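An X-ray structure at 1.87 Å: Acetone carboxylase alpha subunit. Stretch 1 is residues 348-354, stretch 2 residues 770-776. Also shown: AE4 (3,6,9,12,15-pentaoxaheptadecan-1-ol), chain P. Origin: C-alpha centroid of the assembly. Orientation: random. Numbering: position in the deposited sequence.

Stretch 1 348-354: HQVSFTS
Stretch 2, residues 770-776: TVQFVEE

A glutamine side chain at the start of a helix accepts a backbone hydrogen bond from the irregular C-terminal tail of the same chain, more than 400 residues later in sequence: Gln349 OE1 accepts the one cross-stretch hydrogen bond, from Phe773 N, at 2.8 Å with an N-H...O angle of 152°. Gln349 reaches out with chi1 p (71°), chi2 t (176°) and chi3 -104°, its CA-to-CB bond toward the tail; the same OE1 lies 3.3 Å from Val774 N and at the edge of the Phe773 ring, near its plane. Gln349 NE2 is 3.5 Å from Glu776 OE2 and is hydrogen-bonded elsewhere in the structure.

Residues 349-354 are helical, with phi -55° to -74° and psi -34° to -52°. His348 (phi/psi -154/154, chi1 t, chi2 -81°) is the N-cap: its ND1 accepts from Val350 N at 3.1 Å, satisfying an amide that has no helical carbonyl before it. The turns then close through Phe352 N to His348 O (2.9 Å), Thr353 N to Gln349 O (3.1 Å) and Ser354 N to Val350 O (2.9 Å). Thr353 OG1 (chi1 p) and Ser354 OG (chi1 m) also donate to Gln349 O and Val350 O, both at 2.8 Å.

The tail is extended at 770-772 (phi -89 to -98, psi 126 to 151), kinks at Phe773 (-117/-12) and extends again at Val774 (-138/166). Across this kink the CA-to-CB bonds of consecutive residues, Phe773 (chi1 m, chi2 -88°) and Val774 (chi1 m), both point toward the helix. In register, the CA atoms of Gln349 and Val774 are 7.2 Å apart, as are those of Val350 and Phe773, so the pairing steps forward along the helix as it steps back along the tail. Val350 CG2 (chi1 t) approaches the ring obliquely, 3.4 Å from Phe773 CE2; Thr353 CG2 meets Val774 CG1 at 3.7 Å. AE4 C18 approaches Phe773 CE1 at 3.8 Å. Both sides summed, the contact buries 286 Å².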

ATOM      1  N   HIS A 348      -3.907   8.256 -17.735  1.00 11.61           N
ATOM      2  CA  HIS A 348      -3.091   9.443 -17.499  1.00 11.85           C
ATOM      3  C   HIS A 348      -2.646   9.952 -18.862  1.00 11.92           C
ATOM      4  O   HIS A 348      -2.583   9.157 -19.822  1.00 11.84           O
ATOM      5  CB  HIS A 348      -1.892   9.064 -16.627  1.00 11.93           C
ATOM      6  CG  HIS A 348      -1.066  10.214 -16.132  1.00 12.07           C
ATOM      7  ND1 HIS A 348      -0.119  10.830 -16.911  1.00 12.18           N
ATOM      8  CD2 HIS A 348      -0.964  10.785 -14.906  1.00 12.26           C
ATOM      9  CE1 HIS A 348       0.495  11.776 -16.211  1.00 12.39           C
ATOM     10  NE2 HIS A 348       0.008  11.759 -14.984  1.00 12.38           N
ATOM     11  N   GLN A 349      -2.367  11.250 -18.964  1.00 11.94           N
ATOM     12  CA  GLN A 349      -1.947  11.838 -20.241  1.00 12.26           C
ATOM     13  C   GLN A 349      -0.713  11.131 -20.850  1.00 12.25           C
ATOM     14  O   GLN A 349      -0.643  10.935 -22.054  1.00 12.67           O
ATOM     15  CB  GLN A 349      -1.784  13.380 -20.128  1.00 12.50           C
ATOM     16  CG  GLN A 349      -0.574  13.854 -19.315  1.00 12.78           C
ATOM     17  CD  GLN A 349      -0.457  15.382 -19.355  1.00 13.31           C
ATOM     18  OE1 GLN A 349       0.376  15.931 -20.050  1.00 13.26           O
ATOM     19  NE2 GLN A 349      -1.312  16.057 -18.623  1.00 13.63           N
ATOM     20  N   VAL A 350       0.248  10.752 -20.027  1.00 12.25           N
ATOM     21  CA  VAL A 350       1.452  10.046 -20.470  1.00 12.22           C
ATOM     22  C   VAL A 350       1.150   8.649 -21.035  1.00 11.98           C
ATOM     23  O   VAL A 350       1.620   8.324 -22.137  1.00 11.91           O
ATOM     24  CB  VAL A 350       2.504   9.926 -19.326  1.00 12.45           C
ATOM     25  CG1 VAL A 350       3.654   9.028 -19.743  1.00 12.56           C
ATOM     26  CG2 VAL A 350       3.036  11.307 -18.896  1.00 12.64           C
ATOM     27  N   SER A 351       0.423   7.804 -20.295  1.00 11.55           N
ATOM     28  CA  SER A 351       0.113   6.469 -20.806  1.00 11.32           C
ATOM     29  C   SER A 351      -0.783   6.530 -22.067  1.00 11.28           C
ATOM     30  O   SER A 351      -0.586   5.755 -22.997  1.00 10.68           O
ATOM     31  CB  SER A 351      -0.522   5.593 -19.718  1.00 11.22           C
ATOM     32  OG  SER A 351      -1.737   6.162 -19.205  1.00 11.21           O
ATOM     33  N   PHE A 352      -1.760   7.450 -22.078  1.00 11.31           N
ATOM     34  CA  PHE A 352      -2.612   7.599 -23.237  1.00 11.51           C
ATOM     35  C   PHE A 352      -1.843   7.995 -24.512  1.00 11.65           C
ATOM     36  O   PHE A 352      -1.991   7.342 -25.551  1.00 11.75           O
ATOM     37  CB  PHE A 352      -3.745   8.606 -22.976  1.00 11.68           C
ATOM     38  CG  PHE A 352      -4.758   8.686 -24.100  1.00 11.77           C
ATOM     39  CD1 PHE A 352      -5.766   7.747 -24.190  1.00 11.85           C
ATOM     40  CD2 PHE A 352      -4.674   9.662 -25.045  1.00 11.92           C
ATOM     41  CE1 PHE A 352      -6.695   7.794 -25.245  1.00 11.87           C
ATOM     42  CE2 PHE A 352      -5.631   9.749 -26.086  1.00 12.19           C
ATOM     43  CZ  PHE A 352      -6.619   8.798 -26.194  1.00 12.04           C
ATOM     44  N   THR A 353      -1.013   9.026 -24.433  1.00 11.86           N
ATOM     45  CA  THR A 353      -0.250   9.513 -25.591  1.00 11.86           C
ATOM     46  C   THR A 353       0.933   8.579 -25.989  1.00 12.02           C
ATOM     47  O   THR A 353       1.262   8.443 -27.207  1.00 12.06           O
ATOM     48  CB  THR A 353       0.243  10.952 -25.390  1.00 12.01           C
ATOM     49  OG1 THR A 353       1.124  11.037 -24.263  1.00 11.97           O
ATOM     50  CG2 THR A 353      -0.941  11.931 -25.235  1.00 11.98           C
ATOM     51  N   SER A 354       1.559   7.942 -24.998  1.00 11.88           N
ATOM     52  CA  SER A 354       2.604   6.923 -25.262  1.00 11.97           C
ATOM     53  C   SER A 354       2.052   5.716 -26.051  1.00 11.84           C
ATOM     54  O   SER A 354       2.744   5.185 -26.943  1.00 11.80           O
ATOM     55  CB  SER A 354       3.332   6.477 -23.985  1.00 11.95           C
ATOM     56  OG  SER A 354       4.001   7.583 -23.392  1.00 12.18           O
ATOM     57  N   THR A 770       3.839  18.955 -11.405  1.00 17.84           N
ATOM     58  CA  THR A 770       3.557  17.958 -12.436  1.00 17.90           C
ATOM     59  C   THR A 770       4.126  18.428 -13.771  1.00 18.19           C
ATOM     60  O   THR A 770       4.255  19.640 -14.015  1.00 18.87           O
ATOM     61  CB  THR A 770       2.043  17.644 -12.564  1.00 17.91           C
ATOM     62  OG1 THR A 770       1.311  18.857 -12.663  1.00 18.80           O
ATOM     63  CG2 THR A 770       1.511  16.942 -11.359  1.00 17.79           C
ATOM     64  N   VAL A 771       4.489  17.485 -14.637  1.00 18.39           N
ATOM     65  CA  VAL A 771       5.075  17.815 -15.943  1.00 19.31           C
ATOM     66  C   VAL A 771       3.960  17.811 -16.994  1.00 19.30           C
ATOM     67  O   VAL A 771       3.198  16.863 -17.068  1.00 18.28           O
ATOM     68  CB  VAL A 771       6.203  16.829 -16.337  1.00 19.64           C
ATOM     69  CG1 VAL A 771       6.947  17.332 -17.596  1.00 20.37           C
ATOM     70  CG2 VAL A 771       7.170  16.646 -15.174  1.00 19.96           C
ATOM     71  N   GLN A 772       3.904  18.849 -17.823  1.00 20.35           N
ATOM     72  CA  GLN A 772       2.822  18.972 -18.788  1.00 21.31           C
ATOM     73  C   GLN A 772       3.294  18.464 -20.165  1.00 20.31           C
ATOM     74  O   GLN A 772       4.346  18.902 -20.657  1.00 21.04           O
ATOM     75  CB  GLN A 772       2.404  20.433 -18.848  1.00 24.18           C
ATOM     76  CG  GLN A 772       1.081  20.660 -19.560  1.00 26.61           C
ATOM     77  CD  GLN A 772      -0.071  19.914 -18.908  1.00 29.00           C
ATOM     78  OE1 GLN A 772      -0.832  19.183 -19.562  1.00 31.90           O
ATOM     79  NE2 GLN A 772      -0.193  20.071 -17.601  1.00 30.86           N
ATOM     80  N   PHE A 773       2.561  17.517 -20.760  1.00 18.78           N
ATOM     81  CA  PHE A 773       2.920  16.945 -22.070  1.00 18.77           C
ATOM     82  C   PHE A 773       1.883  17.211 -23.173  1.00 18.59           C
ATOM     83  O   PHE A 773       2.175  16.909 -24.321  1.00 18.67           O
ATOM     84  CB  PHE A 773       3.164  15.416 -21.979  1.00 18.32           C
ATOM     85  CG  PHE A 773       4.211  15.007 -20.997  1.00 18.13           C
ATOM     86  CD1 PHE A 773       5.566  14.938 -21.362  1.00 19.01           C
ATOM     87  CD2 PHE A 773       3.868  14.673 -19.723  1.00 17.76           C
ATOM     88  CE1 PHE A 773       6.536  14.572 -20.429  1.00 18.98           C
ATOM     89  CE2 PHE A 773       4.836  14.237 -18.792  1.00 17.94           C
ATOM     90  CZ  PHE A 773       6.171  14.214 -19.146  1.00 18.38           C
ATOM     91  N   VAL A 774       0.685  17.699 -22.835  1.00 18.11           N
ATOM     92  CA  VAL A 774      -0.421  17.872 -23.777  1.00 18.57           C
ATOM     93  C   VAL A 774      -1.116  19.220 -23.518  1.00 19.48           C
ATOM     94  O   VAL A 774      -0.898  19.843 -22.480  1.00 19.07           O
ATOM     95  CB  VAL A 774      -1.477  16.744 -23.661  1.00 17.77           C
ATOM     96  CG1 VAL A 774      -0.833  15.366 -23.781  1.00 18.22           C
ATOM     97  CG2 VAL A 774      -2.228  16.800 -22.327  1.00 17.34           C
ATOM     98  N   GLU A 775      -1.942  19.651 -24.452  1.00 20.84           N
ATOM     99  CA  GLU A 775      -2.880  20.757 -24.236  1.00 22.10           C
ATOM    100  C   GLU A 775      -4.067  20.168 -23.513  1.00 22.08           C
ATOM    101  O   GLU A 775      -4.474  19.059 -23.833  1.00 20.51           O
ATOM    102  CB  GLU A 775      -3.342  21.383 -25.562  1.00 23.09           C
ATOM    103  CG  GLU A 775      -2.232  22.057 -26.329  1.00 24.49           C
ATOM    104  CD  GLU A 775      -2.662  22.464 -27.735  1.00 25.93           C
ATOM    105  OE1 GLU A 775      -3.817  22.956 -27.907  1.00 26.95           O
ATOM    106  OE2 GLU A 775      -1.850  22.265 -28.673  1.00 27.27           O
ATOM    107  N   GLU A 776      -4.606  20.896 -22.524  1.00 23.74           N
ATOM    108  CA  GLU A 776      -5.701  20.361 -21.694  1.00 25.85           C
ATOM    109  C   GLU A 776      -6.846  21.317 -21.374  1.00 27.86           C
ATOM    110  O   GLU A 776      -7.012  22.284 -22.096  1.00 29.83           O
ATOM    111  CB  GLU A 776      -5.142  19.712 -20.427  1.00 25.93           C
ATOM    112  CG  GLU A 776      -4.436  20.654 -19.509  1.00 27.10           C
ATOM    113  CD  GLU A 776      -3.937  19.953 -18.265  1.00 27.59           C
ATOM    114  OE1 GLU A 776      -3.971  20.630 -17.212  1.00 32.20           O
ATOM    115  OE2 GLU A 776      -3.532  18.757 -18.298  1.00 25.19           O
ATOM    116  OXT GLU A 776      -7.696  21.048 -20.475  1.00 29.79           O
TER
HETATM  117  C2  AE4 P 804       3.201  23.501 -28.640  1.00 58.16           C
HETATM  118  C3  AE4 P 804       4.213  23.541 -27.496  1.00 58.74           C
HETATM  119  O4  AE4 P 804       5.396  22.838 -27.886  1.00 60.68           O
HETATM  120  C5  AE4 P 804       6.581  23.152 -27.136  1.00 58.15           C
HETATM  121  C6  AE4 P 804       7.535  21.952 -27.109  1.00 55.65           C
HETATM  122  O7  AE4 P 804       7.610  21.335 -25.813  1.00 52.61           O
HETATM  123  C8  AE4 P 804       6.420  20.607 -25.474  1.00 48.18           C
HETATM  124  C9  AE4 P 804       6.553  20.062 -24.063  1.00 45.03           C
HETATM  125  C11 AE4 P 804       6.060  17.708 -24.189  1.00 34.14           C
HETATM  126  O10 AE4 P 804       7.055  18.727 -24.126  1.00 41.13           O
HETATM  127  C12 AE4 P 804       6.447  16.707 -25.263  1.00 31.27           C
HETATM  128  O13 AE4 P 804       7.328  15.715 -24.731  1.00 27.29           O
HETATM  129  C14 AE4 P 804       7.257  14.495 -25.458  1.00 25.74           C
HETATM  130  C15 AE4 P 804       8.351  13.545 -24.984  1.00 24.08           C
HETATM  131  O16 AE4 P 804       7.992  13.053 -23.694  1.00 22.39           O
HETATM  132  C17 AE4 P 804       7.386  11.766 -23.699  1.00 20.35           C
HETATM  133  C18 AE4 P 804       7.244  11.319 -22.249  1.00 19.83           C
HETATM  134  O19 AE4 P 804       8.542  11.311 -21.611  1.00 18.62           O